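PDB 2EIH: alcohol dehydrogenase from Thermus thermophilus, which probably catalyses nicotinamide-dependent oxidation or reduction of alcohol-type substrates, and binds a zinc ion. Local coordinates for residues A[94-99]-A[105-110]; A[129-134]-A[292-297]; A[87-92]-A[150-155]; A[111-114]-A[119-122]. All coordinates share one frame; numbering follows the deposited sequence.

Contact 1 of 4, residues A[94-99]-A[105-110]; sequences GRCERC and NLCPRY. With ZN (zinc ion), chain C.
Cys-96, Cys-99 and Cys-107 meet round one zinc ion in a contact closed through the metal, with no hydrogen bond crossing between the segments. It lies at the edge of the catalytic, GroES-like part of the chain, where the short helix starting at Glu-97 faces the loop 105-110. Cys-99 SG binds the zinc at 2.4 Å and Cys-107 SG at a longer 2.6 Å; Cys-93 completes the four-thiolate site, as in the structural zinc lobe of many medium-chain alcohol dehydrogenases. Two sulfurs have a second task. Cys-96 SG lies between its own backbone N and carbonyl carbon (chi1 78°), where it caps the helix by accepting Cys-99 N at 3.4 Å, while Cys-107 SG receives a weak bond from Arg-109 N within a type I turn. Both bonds probably temper the thiolate charge. Beside the metal, Pro-108 CD sits 3.8 Å from Cys-96 SG. The Arg-98 chain, bent at chi2, brings CG to 3.5 Å from Leu-106 O and sets one guanidinium face against Leu-106 CB, which lies toward the rim of the group near NE; its NH2 makes a salt bridge to Glu-103. An alanine here is likely to deprive Glu-103 of this salt-bridge partner and to uncover Leu-106. Glu-97 forms a salt bridge with Arg-302 of the second subunit. The zinc-binding segment follows strand 84-91 and leads into strand 111-112.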
loop_
_atom_site.group_PDB
_atom_site.type_symbol
_atom_site.label_atom_id
_atom_site.label_comp_id
_atom_site.label_asym_id
_atom_site.label_seq_id
_atom_site.Cartn_x
_atom_site.Cartn_y
_atom_site.Cartn_z
ATOM N N GLY A 94 -16.155 -16.756 -9.973
ATOM C CA GLY A 94 -15.122 -17.360 -9.147
ATOM C C GLY A 94 -14.054 -18.147 -9.892
ATOM O O GLY A 94 -13.458 -19.073 -9.335
ATOM N N ARG A 95 -13.805 -17.783 -11.148
ATOM C CA ARG A 95 -12.795 -18.470 -11.948
ATOM C C ARG A 95 -11.906 -17.527 -12.757
ATOM O O ARG A 95 -10.849 -17.934 -13.244
ATOM C CB ARG A 95 -13.464 -19.474 -12.886
ATOM C CG ARG A 95 -14.350 -20.472 -12.170
ATOM C CD ARG A 95 -14.470 -21.754 -12.965
ATOM N NE ARG A 95 -14.895 -21.504 -14.335
ATOM C CZ ARG A 95 -16.074 -20.991 -14.672
ATOM N NH1 ARG A 95 -16.955 -20.676 -13.733
ATOM N NH2 ARG A 95 -16.374 -20.786 -15.948
ATOM N N CYS A 96 -12.327 -16.272 -12.902
ATOM C CA CYS A 96 -11.541 -15.296 -13.657
ATOM C C CYS A 96 -10.486 -14.652 -12.763
ATOM O O CYS A 96 -10.514 -14.809 -11.541
ATOM C CB CYS A 96 -12.445 -14.207 -14.247
ATOM S SG CYS A 96 -12.969 -12.951 -13.077
ATOM N N GLU A 97 -9.560 -13.929 -13.381
ATOM C CA GLU A 97 -8.487 -13.258 -12.656
ATOM C C GLU A 97 -9.054 -12.378 -11.530
ATOM O O GLU A 97 -8.645 -12.498 -10.377
ATOM C CB GLU A 97 -7.650 -12.410 -13.628
ATOM C CG GLU A 97 -6.296 -11.947 -13.089
ATOM C CD GLU A 97 -5.519 -11.103 -14.097
ATOM O OE1 GLU A 97 -5.565 -11.423 -15.304
ATOM O OE2 GLU A 97 -4.853 -10.134 -13.679
ATOM N N ARG A 98 -9.997 -11.503 -11.866
ATOM C CA ARG A 98 -10.603 -10.619 -10.874
ATOM C C ARG A 98 -11.152 -11.382 -9.664
ATOM O O ARG A 98 -10.941 -10.978 -8.516
ATOM C CB ARG A 98 -11.716 -9.788 -11.517
ATOM C CG ARG A 98 -11.214 -8.661 -12.397
ATOM C CD ARG A 98 -10.319 -7.721 -11.602
ATOM N NE ARG A 98 -10.204 -6.409 -12.238
ATOM C CZ ARG A 98 -9.554 -5.376 -11.708
ATOM N NH1 ARG A 98 -9.509 -4.217 -12.353
ATOM N NH2 ARG A 98 -8.947 -5.497 -10.533
ATOM N N CYS A 99 -11.839 -12.493 -9.919
ATOM C CA CYS A 99 -12.398 -13.308 -8.841
ATOM C C CYS A 99 -11.341 -13.991 -7.990
ATOM O O CYS A 99 -11.436 -13.986 -6.762
ATOM C CB CYS A 99 -13.351 -14.368 -9.398
ATOM S SG CYS A 99 -14.983 -13.742 -9.764
ATOM N N ASN A 105 -16.390 -8.236 -7.161
ATOM C CA ASN A 105 -17.268 -7.126 -7.552
ATOM C C ASN A 105 -16.755 -6.418 -8.807
ATOM O O ASN A 105 -17.373 -5.474 -9.305
ATOM C CB ASN A 105 -17.431 -6.122 -6.388
ATOM C CG ASN A 105 -16.127 -5.445 -5.993
ATOM O OD1 ASN A 105 -15.103 -6.100 -5.808
ATOM N ND2 ASN A 105 -16.166 -4.126 -5.844
ATOM N N LEU A 106 -15.613 -6.878 -9.309
ATOM C CA LEU A 106 -15.036 -6.314 -10.523
ATOM C C LEU A 106 -15.002 -7.378 -11.616
ATOM O O LEU A 106 -14.414 -7.184 -12.678
ATOM C CB LEU A 106 -13.627 -5.763 -10.266
ATOM C CG LEU A 106 -13.517 -4.286 -9.858
ATOM C CD1 LEU A 106 -14.041 -3.390 -10.982
ATOM C CD2 LEU A 106 -14.318 -4.044 -8.583
ATOM N N CYS A 107 -15.642 -8.511 -11.345
ATOM C CA CYS A 107 -15.716 -9.601 -12.312
ATOM C C CYS A 107 -16.498 -9.138 -13.538
ATOM O O CYS A 107 -17.471 -8.391 -13.425
ATOM C CB CYS A 107 -16.420 -10.811 -11.690
ATOM S SG CYS A 107 -16.960 -12.064 -12.891
ATOM N N PRO A 108 -16.076 -9.568 -14.732
ATOM C CA PRO A 108 -16.804 -9.148 -15.932
ATOM C C PRO A 108 -18.241 -9.689 -15.945
ATOM O O PRO A 108 -19.123 -9.098 -16.573
ATOM C CB PRO A 108 -15.939 -9.695 -17.069
ATOM C CG PRO A 108 -15.276 -10.897 -16.449
ATOM C CD PRO A 108 -14.909 -10.399 -15.077
ATOM N N ARG A 109 -18.469 -10.791 -15.227
ATOM C CA ARG A 109 -19.791 -11.430 -15.132
ATOM C C ARG A 109 -20.467 -11.156 -13.783
ATOM O O ARG A 109 -21.451 -11.806 -13.426
ATOM C CB ARG A 109 -19.662 -12.949 -15.323
ATOM C CG ARG A 109 -19.250 -13.394 -16.726
ATOM C CD ARG A 109 -20.391 -13.189 -17.726
ATOM N NE ARG A 109 -20.000 -13.422 -19.120
ATOM C CZ ARG A 109 -19.264 -12.583 -19.852
ATOM N NH1 ARG A 109 -18.959 -12.886 -21.109
ATOM N NH2 ARG A 109 -18.836 -11.437 -19.331
ATOM N N TYR A 110 -19.929 -10.191 -13.045
ATOM C CA TYR A 110 -20.449 -9.829 -11.739
ATOM C C TYR A 110 -21.923 -9.497 -11.772
ATOM O O TYR A 110 -22.393 -8.786 -12.660
ATOM C CB TYR A 110 -19.687 -8.633 -11.182
ATOM C CG TYR A 110 -20.053 -8.295 -9.759
ATOM C CD1 TYR A 110 -20.501 -7.019 -9.424
ATOM C CD2 TYR A 110 -19.916 -9.238 -8.744
ATOM C CE1 TYR A 110 -20.800 -6.682 -8.112
ATOM C CE2 TYR A 110 -20.206 -8.923 -7.427
ATOM C CZ TYR A 110 -20.645 -7.637 -7.110
ATOM O OH TYR A 110 -20.896 -7.297 -5.796
HETATM ZN ZN ZN C . -15.182 -13.862 -12.185
#

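Contact 2 of 4, residues A[129-134]-A[292-297]; sequences EANLAP and ASKSRL
Lys-294 and Asn-131 make the polar half of this buried contact, Ala-133 and Leu-297 the apolar half. The lysine's methylene chain crosses the amide at a slant: Lys-294 CD comes within 3.8 Å of Asn-131 ND2, and it also lies 4.0 Å from Ala-130 O. Farther along, Ala-133 CB points at the loop and touches Leu-297 CD1 at 3.9 Å. One water links the polar ends, accepting from Asn-131 ND2 at 3.3 Å and from Lys-294 NZ at 3.1 Å. Bends at chi3 (-87°) and chi4 (-68°) fold the lysine's end back, carrying the ammonium to this water. In the next shell, Lys-294 NZ forms a salt bridge with Asp-104 and hydrogen bonds with Ser-92 OG and Gly-90 O. Strand 84-91 then positions both segments: Asn-88 pairs through its backbone with Asn-131, and its ND2 binds Lys-294 O. The loop itself is wound into a short 3-10 turn, with Leu-297 N bonded to Lys-294 O. A buried lysine with a carboxylate and several neutral oxygens about it probably keeps its positive charge, and, with the Lys-294 side chain about 8 Å from the zinc at its nearest, that charge may partly offset the negative thiolate cluster.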
loop_
_atom_site.group_PDB
_atom_site.type_symbol
_atom_site.label_atom_id
_atom_site.label_comp_id
_atom_site.label_asym_id
_atom_site.label_seq_id
_atom_site.Cartn_x
_atom_site.Cartn_y
_atom_site.Cartn_z
ATOM N N GLU A 129 -23.172 -21.677 -2.159
ATOM C CA GLU A 129 -22.729 -21.719 -0.763
ATOM C C GLU A 129 -21.732 -20.618 -0.422
ATOM O O GLU A 129 -21.524 -20.308 0.748
ATOM C CB GLU A 129 -22.111 -23.090 -0.421
ATOM C CG GLU A 129 -20.882 -23.465 -1.260
ATOM C CD GLU A 129 -20.206 -24.755 -0.793
ATOM O OE1 GLU A 129 -19.313 -25.248 -1.521
ATOM O OE2 GLU A 129 -20.551 -25.265 0.300
ATOM N N ALA A 130 -21.123 -20.033 -1.449
ATOM C CA ALA A 130 -20.141 -18.973 -1.257
ATOM C C ALA A 130 -20.805 -17.630 -0.942
ATOM O O ALA A 130 -20.140 -16.682 -0.507
ATOM C CB ALA A 130 -19.266 -18.832 -2.500
ATOM N N ASN A 131 -22.113 -17.549 -1.154
ATOM C CA ASN A 131 -22.828 -16.311 -0.918
ATOM C C ASN A 131 -23.709 -16.363 0.316
ATOM O O ASN A 131 -24.696 -15.644 0.406
ATOM C CB ASN A 131 -23.664 -15.965 -2.153
ATOM C CG ASN A 131 -22.850 -15.964 -3.425
ATOM O OD1 ASN A 131 -23.355 -15.633 -4.494
ATOM N ND2 ASN A 131 -21.589 -16.345 -3.324
ATOM N N LEU A 132 -23.326 -17.203 1.268
ATOM C CA LEU A 132 -24.069 -17.368 2.505
ATOM C C LEU A 132 -23.163 -17.208 3.722
ATOM O O LEU A 132 -22.115 -17.846 3.807
ATOM C CB LEU A 132 -24.687 -18.759 2.544
ATOM C CG LEU A 132 -26.200 -18.879 2.624
ATOM C CD1 LEU A 132 -26.839 -18.135 1.480
ATOM C CD2 LEU A 132 -26.577 -20.339 2.621
ATOM N N ALA A 133 -23.568 -16.368 4.667
ATOM C CA ALA A 133 -22.790 -16.159 5.883
ATOM C C ALA A 133 -23.688 -16.387 7.087
ATOM O O ALA A 133 -24.897 -16.194 7.013
ATOM C CB ALA A 133 -22.219 -14.753 5.910
ATOM N N PRO A 134 -23.107 -16.805 8.219
ATOM C CA PRO A 134 -23.900 -17.051 9.427
ATOM C C PRO A 134 -24.473 -15.752 9.958
ATOM O O PRO A 134 -23.781 -14.731 10.014
ATOM C CB PRO A 134 -22.885 -17.664 10.386
ATOM C CG PRO A 134 -21.632 -16.929 10.016
ATOM C CD PRO A 134 -21.671 -16.978 8.498
ATOM N N ALA A 292 -18.466 -4.237 -2.770
ATOM C CA ALA A 292 -17.162 -4.535 -2.200
ATOM C C ALA A 292 -16.887 -6.013 -2.393
ATOM O O ALA A 292 -17.718 -6.742 -2.935
ATOM C CB ALA A 292 -17.141 -4.197 -0.716
ATOM N N SER A 293 -15.714 -6.452 -1.955
ATOM C CA SER A 293 -15.333 -7.852 -2.065
ATOM C C SER A 293 -16.138 -8.685 -1.067
ATOM O O SER A 293 -16.353 -8.261 0.070
ATOM C CB SER A 293 -13.839 -8.006 -1.778
ATOM O OG SER A 293 -13.490 -9.369 -1.716
ATOM N N LYS A 294 -16.585 -9.862 -1.491
ATOM C CA LYS A 294 -17.354 -10.736 -0.613
ATOM C C LYS A 294 -16.660 -11.024 0.708
ATOM O O LYS A 294 -17.309 -11.219 1.730
ATOM C CB LYS A 294 -17.646 -12.064 -1.307
ATOM C CG LYS A 294 -18.751 -12.023 -2.317
ATOM C CD LYS A 294 -19.201 -13.439 -2.656
ATOM C CE LYS A 294 -18.364 -14.047 -3.771
ATOM N NZ LYS A 294 -18.608 -13.345 -5.064
ATOM N N SER A 295 -15.336 -11.062 0.679
ATOM C CA SER A 295 -14.554 -11.354 1.875
ATOM C C SER A 295 -14.783 -10.338 2.985
ATOM O O SER A 295 -14.657 -10.660 4.161
ATOM C CB SER A 295 -13.062 -11.402 1.521
ATOM O OG SER A 295 -12.629 -10.159 0.968
ATOM N N ARG A 296 -15.130 -9.116 2.602
ATOM C CA ARG A 296 -15.368 -8.050 3.562
ATOM C C ARG A 296 -16.574 -8.284 4.475
ATOM O O ARG A 296 -16.666 -7.670 5.533
ATOM C CB ARG A 296 -15.558 -6.724 2.829
ATOM C CG ARG A 296 -14.420 -6.374 1.890
ATOM C CD ARG A 296 -13.172 -6.019 2.679
ATOM N NE ARG A 296 -12.109 -5.529 1.806
ATOM C CZ ARG A 296 -11.212 -6.304 1.210
ATOM N NH1 ARG A 296 -10.290 -5.756 0.435
ATOM N NH2 ARG A 296 -11.225 -7.616 1.411
ATOM N N LEU A 297 -17.492 -9.164 4.076
ATOM C CA LEU A 297 -18.686 -9.428 4.876
ATOM C C LEU A 297 -18.368 -10.142 6.184
ATOM O O LEU A 297 -19.152 -10.103 7.129
ATOM C CB LEU A 297 -19.704 -10.266 4.079
ATOM C CG LEU A 297 -21.220 -9.977 4.231
ATOM C CD1 LEU A 297 -22.012 -11.269 4.234
ATOM C CD2 LEU A 297 -21.497 -9.189 5.503
HETATM O O HOH W 1 -20.503 -15.451 -6.254
#

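Contact 3 of 4, residues A[87-92]-A[150-155]; sequences INPGLS and TFLTAW
Leu-152 is the projecting side chain here, and its CD1 methyl touches both partners, Asn-88 and Pro-89. From the helix it points toward the Asn-88/Pro-89 break in strand 84-91, CD1 lying 4.2 Å from Pro-89 CD and 3.9 Å from Asn-88 OD1. The first of these is an ordinary apolar touch against CD of the proline ring; the second sets a methyl beside an amide oxygen, the two side chains crossing at about a right angle. With chi1 at -151°, Asn-88 CG stands roughly anti to its N, which brings OD1 to the leucine methyl. Its other end is held elsewhere: Asn-88 ND2 binds Lys-294 O, which restrains the amide's rotation and fixes which atom meets the methyl. Pro-89 is also backed by Pro-148 and Leu-149 at the start of the same helix. Because no hydrogen bond joins the segments, side-chain fit alone connects them directly. Elsewhere on the helix surface, Phe-151, Ala-154 and Trp-155 pack on helix 180-189. Helix 148-161 thus joins strand 84-91 of the GroES-like part to helix 180-189 of the Rossmann-type part, consistent with the domain junction of medium-chain dehydrogenases.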
loop_
_atom_site.group_PDB
_atom_site.type_symbol
_atom_site.label_atom_id
_atom_site.label_comp_id
_atom_site.label_asym_id
_atom_site.label_seq_id
_atom_site.Cartn_x
_atom_site.Cartn_y
_atom_site.Cartn_z
ATOM N N ILE A 87 -27.429 -13.203 3.483
ATOM C CA ILE A 87 -26.967 -13.360 2.113
ATOM C C ILE A 87 -25.884 -12.351 1.763
ATOM O O ILE A 87 -25.948 -11.204 2.179
ATOM C CB ILE A 87 -28.167 -13.182 1.167
ATOM C CG1 ILE A 87 -29.128 -14.370 1.332
ATOM C CG2 ILE A 87 -27.690 -12.952 -0.251
ATOM C CD1 ILE A 87 -30.475 -14.146 0.714
ATOM N N ASN A 88 -24.883 -12.805 1.013
ATOM C CA ASN A 88 -23.763 -11.977 0.530
ATOM C C ASN A 88 -24.243 -11.759 -0.911
ATOM O O ASN A 88 -24.074 -12.633 -1.754
ATOM C CB ASN A 88 -22.475 -12.805 0.532
ATOM C CG ASN A 88 -21.230 -11.965 0.737
ATOM O OD1 ASN A 88 -21.020 -10.963 0.055
ATOM N ND2 ASN A 88 -20.379 -12.393 1.658
ATOM N N PRO A 89 -24.828 -10.591 -1.209
ATOM C CA PRO A 89 -25.367 -10.248 -2.531
ATOM C C PRO A 89 -24.454 -10.268 -3.753
ATOM O O PRO A 89 -24.933 -10.124 -4.883
ATOM C CB PRO A 89 -26.003 -8.886 -2.289
ATOM C CG PRO A 89 -25.087 -8.281 -1.292
ATOM C CD PRO A 89 -24.752 -9.402 -0.345
ATOM N N GLY A 90 -23.155 -10.481 -3.554
ATOM C CA GLY A 90 -22.232 -10.492 -4.682
ATOM C C GLY A 90 -22.097 -11.808 -5.429
ATOM O O GLY A 90 -21.603 -12.793 -4.880
ATOM N N LEU A 91 -22.529 -11.820 -6.685
ATOM C CA LEU A 91 -22.432 -13.020 -7.520
ATOM C C LEU A 91 -21.388 -12.866 -8.628
ATOM O O LEU A 91 -21.426 -11.920 -9.416
ATOM C CB LEU A 91 -23.783 -13.351 -8.148
ATOM C CG LEU A 91 -24.841 -13.935 -7.215
ATOM C CD1 LEU A 91 -25.120 -12.955 -6.088
ATOM C CD2 LEU A 91 -26.109 -14.212 -8.004
ATOM N N SER A 92 -20.465 -13.815 -8.682
ATOM C CA SER A 92 -19.401 -13.806 -9.671
ATOM C C SER A 92 -19.156 -15.236 -10.141
ATOM O O SER A 92 -19.790 -16.174 -9.645
ATOM C CB SER A 92 -18.124 -13.227 -9.052
ATOM O OG SER A 92 -17.797 -13.912 -7.849
ATOM N N THR A 150 -25.488 -2.443 2.184
ATOM C CA THR A 150 -24.940 -1.150 2.596
ATOM C C THR A 150 -23.633 -1.237 3.358
ATOM O O THR A 150 -22.737 -0.434 3.125
ATOM C CB THR A 150 -25.939 -0.304 3.439
ATOM O OG1 THR A 150 -26.521 -1.110 4.471
ATOM C CG2 THR A 150 -27.024 0.289 2.559
ATOM N N PHE A 151 -23.504 -2.190 4.274
ATOM C CA PHE A 151 -22.238 -2.270 4.986
ATOM C C PHE A 151 -21.053 -2.574 4.072
ATOM O O PHE A 151 -19.973 -2.024 4.261
ATOM C CB PHE A 151 -22.317 -3.246 6.160
ATOM C CG PHE A 151 -22.902 -2.622 7.382
ATOM C CD1 PHE A 151 -24.275 -2.526 7.529
ATOM C CD2 PHE A 151 -22.082 -1.987 8.310
ATOM C CE1 PHE A 151 -24.832 -1.792 8.575
ATOM C CE2 PHE A 151 -22.621 -1.250 9.359
ATOM C CZ PHE A 151 -24.009 -1.155 9.483
ATOM N N LEU A 152 -21.250 -3.409 3.060
ATOM C CA LEU A 152 -20.157 -3.713 2.149
ATOM C C LEU A 152 -19.760 -2.505 1.319
ATOM O O LEU A 152 -18.582 -2.271 1.083
ATOM C CB LEU A 152 -20.543 -4.861 1.218
ATOM C CG LEU A 152 -20.572 -6.227 1.898
ATOM C CD1 LEU A 152 -21.425 -7.188 1.089
ATOM C CD2 LEU A 152 -19.148 -6.750 2.035
ATOM N N THR A 153 -20.752 -1.740 0.880
ATOM C CA THR A 153 -20.504 -0.564 0.068
ATOM C C THR A 153 -19.814 0.516 0.891
ATOM O O THR A 153 -18.877 1.154 0.426
ATOM C CB THR A 153 -21.820 -0.018 -0.505
ATOM O OG1 THR A 153 -22.409 -1.010 -1.349
ATOM C CG2 THR A 153 -21.580 1.253 -1.299
ATOM N N ALA A 154 -20.280 0.710 2.118
ATOM C CA ALA A 154 -19.699 1.708 3.001
ATOM C C ALA A 154 -18.275 1.313 3.387
ATOM O O ALA A 154 -17.410 2.168 3.576
ATOM C CB ALA A 154 -20.552 1.849 4.256
ATOM N N TRP A 155 -18.034 0.015 3.505
ATOM C CA TRP A 155 -16.721 -0.464 3.904
ATOM C C TRP A 155 -15.657 -0.235 2.835
ATOM O O TRP A 155 -14.550 0.207 3.147
ATOM C CB TRP A 155 -16.805 -1.943 4.279
ATOM C CG TRP A 155 -15.500 -2.510 4.745
ATOM C CD1 TRP A 155 -14.413 -2.805 3.977
ATOM C CD2 TRP A 155 -15.157 -2.876 6.086
ATOM N NE1 TRP A 155 -13.422 -3.346 4.754
ATOM C CE2 TRP A 155 -13.853 -3.407 6.054
ATOM C CE3 TRP A 155 -15.835 -2.827 7.312
ATOM C CZ2 TRP A 155 -13.197 -3.871 7.202
ATOM C CZ3 TRP A 155 -15.193 -3.285 8.451
ATOM C CH2 TRP A 155 -13.884 -3.813 8.387
#

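Contact 4 of 4, residues A[111-114]-A[119-122]; sequences QILG and GTYA
Leu-113 holds CG opposite its backbone N (chi1 179°) and turns its branches at chi2 58°, which sends both methyls across to Gly-119 and Thr-120. CD1 rests on the bare backbone of the glycine, 3.9 Å from Gly-119 CA, while CD2 meets the methyl of the threonine, 3.9 Å from Thr-120 CG2. Thr-120 offers that methyl because its hydroxyl takes the place between backbone N and carbonyl carbon (chi1 58°); OG1 can then donate to Asp-64 O, and the residue shows a polar branch to one neighbour and an apolar branch to the leucine. The backbones also approach closely, Gly-114 CA lying 3.8 Å from Gly-119 CA. Neither residue has room for a side chain: a CB on Gly-119 would fall only 3.0 Å from Gly-114 CA, and one on Gly-114, with its positive phi, would press on the preceding carbonyl. No hydrogen bond crosses the contact, and each segment is tied to its own neighbours. Leu-113 pairs by backbone with Pro-89 and packs on Ile-87 and Leu-91 of strand 84-91; Gly-119 pairs with Val-60 of strand 59-60, and Thr-120 with Gly-62. This loop of the GroES-like part, narrowed at its two glycines and away from the zinc site, therefore closes between strand 111-112 and strand 124-128, with Thr-120 touching Leu-34 and Ala-37 of strand 29-38.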
loop_
_atom_site.group_PDB
_atom_site.type_symbol
_atom_site.label_atom_id
_atom_site.label_comp_id
_atom_site.label_asym_id
_atom_site.label_seq_id
_atom_site.Cartn_x
_atom_site.Cartn_y
_atom_site.Cartn_z
ATOM N N GLN A 111 -22.650 -10.009 -10.787
ATOM C CA GLN A 111 -24.076 -9.765 -10.695
ATOM C C GLN A 111 -24.562 -9.704 -9.261
ATOM O O GLN A 111 -24.183 -10.519 -8.412
ATOM C CB GLN A 111 -24.833 -10.858 -11.418
ATOM C CG GLN A 111 -25.139 -10.528 -12.836
ATOM C CD GLN A 111 -25.913 -11.639 -13.498
ATOM O OE1 GLN A 111 -26.793 -12.249 -12.878
ATOM N NE2 GLN A 111 -25.603 -11.909 -14.768
ATOM N N ILE A 112 -25.412 -8.728 -8.995
ATOM C CA ILE A 112 -25.959 -8.586 -7.662
ATOM C C ILE A 112 -27.279 -9.341 -7.634
ATOM O O ILE A 112 -28.104 -9.187 -8.535
ATOM C CB ILE A 112 -26.206 -7.109 -7.322
ATOM C CG1 ILE A 112 -24.966 -6.280 -7.692
ATOM C CG2 ILE A 112 -26.506 -6.968 -5.844
ATOM C CD1 ILE A 112 -25.108 -4.799 -7.422
ATOM N N LEU A 113 -27.465 -10.181 -6.618
ATOM C CA LEU A 113 -28.698 -10.948 -6.479
ATOM C C LEU A 113 -29.896 -10.017 -6.675
ATOM O O LEU A 113 -29.917 -8.899 -6.156
ATOM C CB LEU A 113 -28.761 -11.596 -5.090
ATOM C CG LEU A 113 -30.002 -12.425 -4.745
ATOM C CD1 LEU A 113 -30.161 -13.533 -5.758
ATOM C CD2 LEU A 113 -29.881 -12.999 -3.349
ATOM N N GLY A 114 -30.879 -10.472 -7.446
ATOM C CA GLY A 114 -32.069 -9.667 -7.692
ATOM C C GLY A 114 -31.954 -8.683 -8.847
ATOM O O GLY A 114 -32.944 -8.094 -9.288
ATOM N N GLY A 119 -34.421 -12.587 -6.827
ATOM C CA GLY A 119 -33.850 -12.223 -5.542
ATOM C C GLY A 119 -34.544 -12.678 -4.276
ATOM O O GLY A 119 -35.110 -13.771 -4.208
ATOM N N THR A 120 -34.517 -11.810 -3.269
ATOM C CA THR A 120 -35.093 -12.120 -1.972
ATOM C C THR A 120 -36.551 -11.767 -1.690
ATOM O O THR A 120 -37.016 -11.991 -0.585
ATOM C CB THR A 120 -34.199 -11.522 -0.847
ATOM O OG1 THR A 120 -34.074 -10.102 -1.021
ATOM C CG2 THR A 120 -32.813 -12.160 -0.897
ATOM N N TYR A 121 -37.275 -11.227 -2.665
ATOM C CA TYR A 121 -38.688 -10.890 -2.451
ATOM C C TYR A 121 -39.578 -12.137 -2.539
ATOM O O TYR A 121 -40.650 -12.100 -3.152
ATOM C CB TYR A 121 -39.191 -9.914 -3.503
ATOM C CG TYR A 121 -38.736 -8.469 -3.359
ATOM C CD1 TYR A 121 -37.457 -8.141 -2.901
ATOM C CD2 TYR A 121 -39.544 -7.442 -3.825
ATOM C CE1 TYR A 121 -37.000 -6.820 -2.928
ATOM C CE2 TYR A 121 -39.111 -6.125 -3.858
ATOM C CZ TYR A 121 -37.839 -5.818 -3.421
ATOM O OH TYR A 121 -37.400 -4.527 -3.515
ATOM N N ALA A 122 -39.138 -13.237 -1.935
ATOM C CA ALA A 122 -39.895 -14.486 -1.928
ATOM C C ALA A 122 -39.620 -15.255 -0.643
ATOM O O ALA A 122 -38.792 -14.850 0.162
ATOM C CB ALA A 122 -39.510 -15.325 -3.134
#

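Overall arrangement
Strand 84-91 is the common thread. Contact 3 uses the break at Asn-88 and Pro-89 near its C-terminal end, and its neighbours in the mixed sheet, strands 132-134 and 111-112, carry parts of contacts 2 and 4. Contacts 2 and 3 are the nearest pair, their centres 7 Å apart; contact 1 lies 14 Å from each of them and 19 Å from contact 4. Along the chain, contacts 1 and 4 follow one another inside the loop that contact 3 closes, whereas contacts 2 and 3 alternate their segments. The two short-range closures thus shape the GroES-like part locally, and the two crossing ones join it to the elements leading into and out of the nucleotide-binding-type domain.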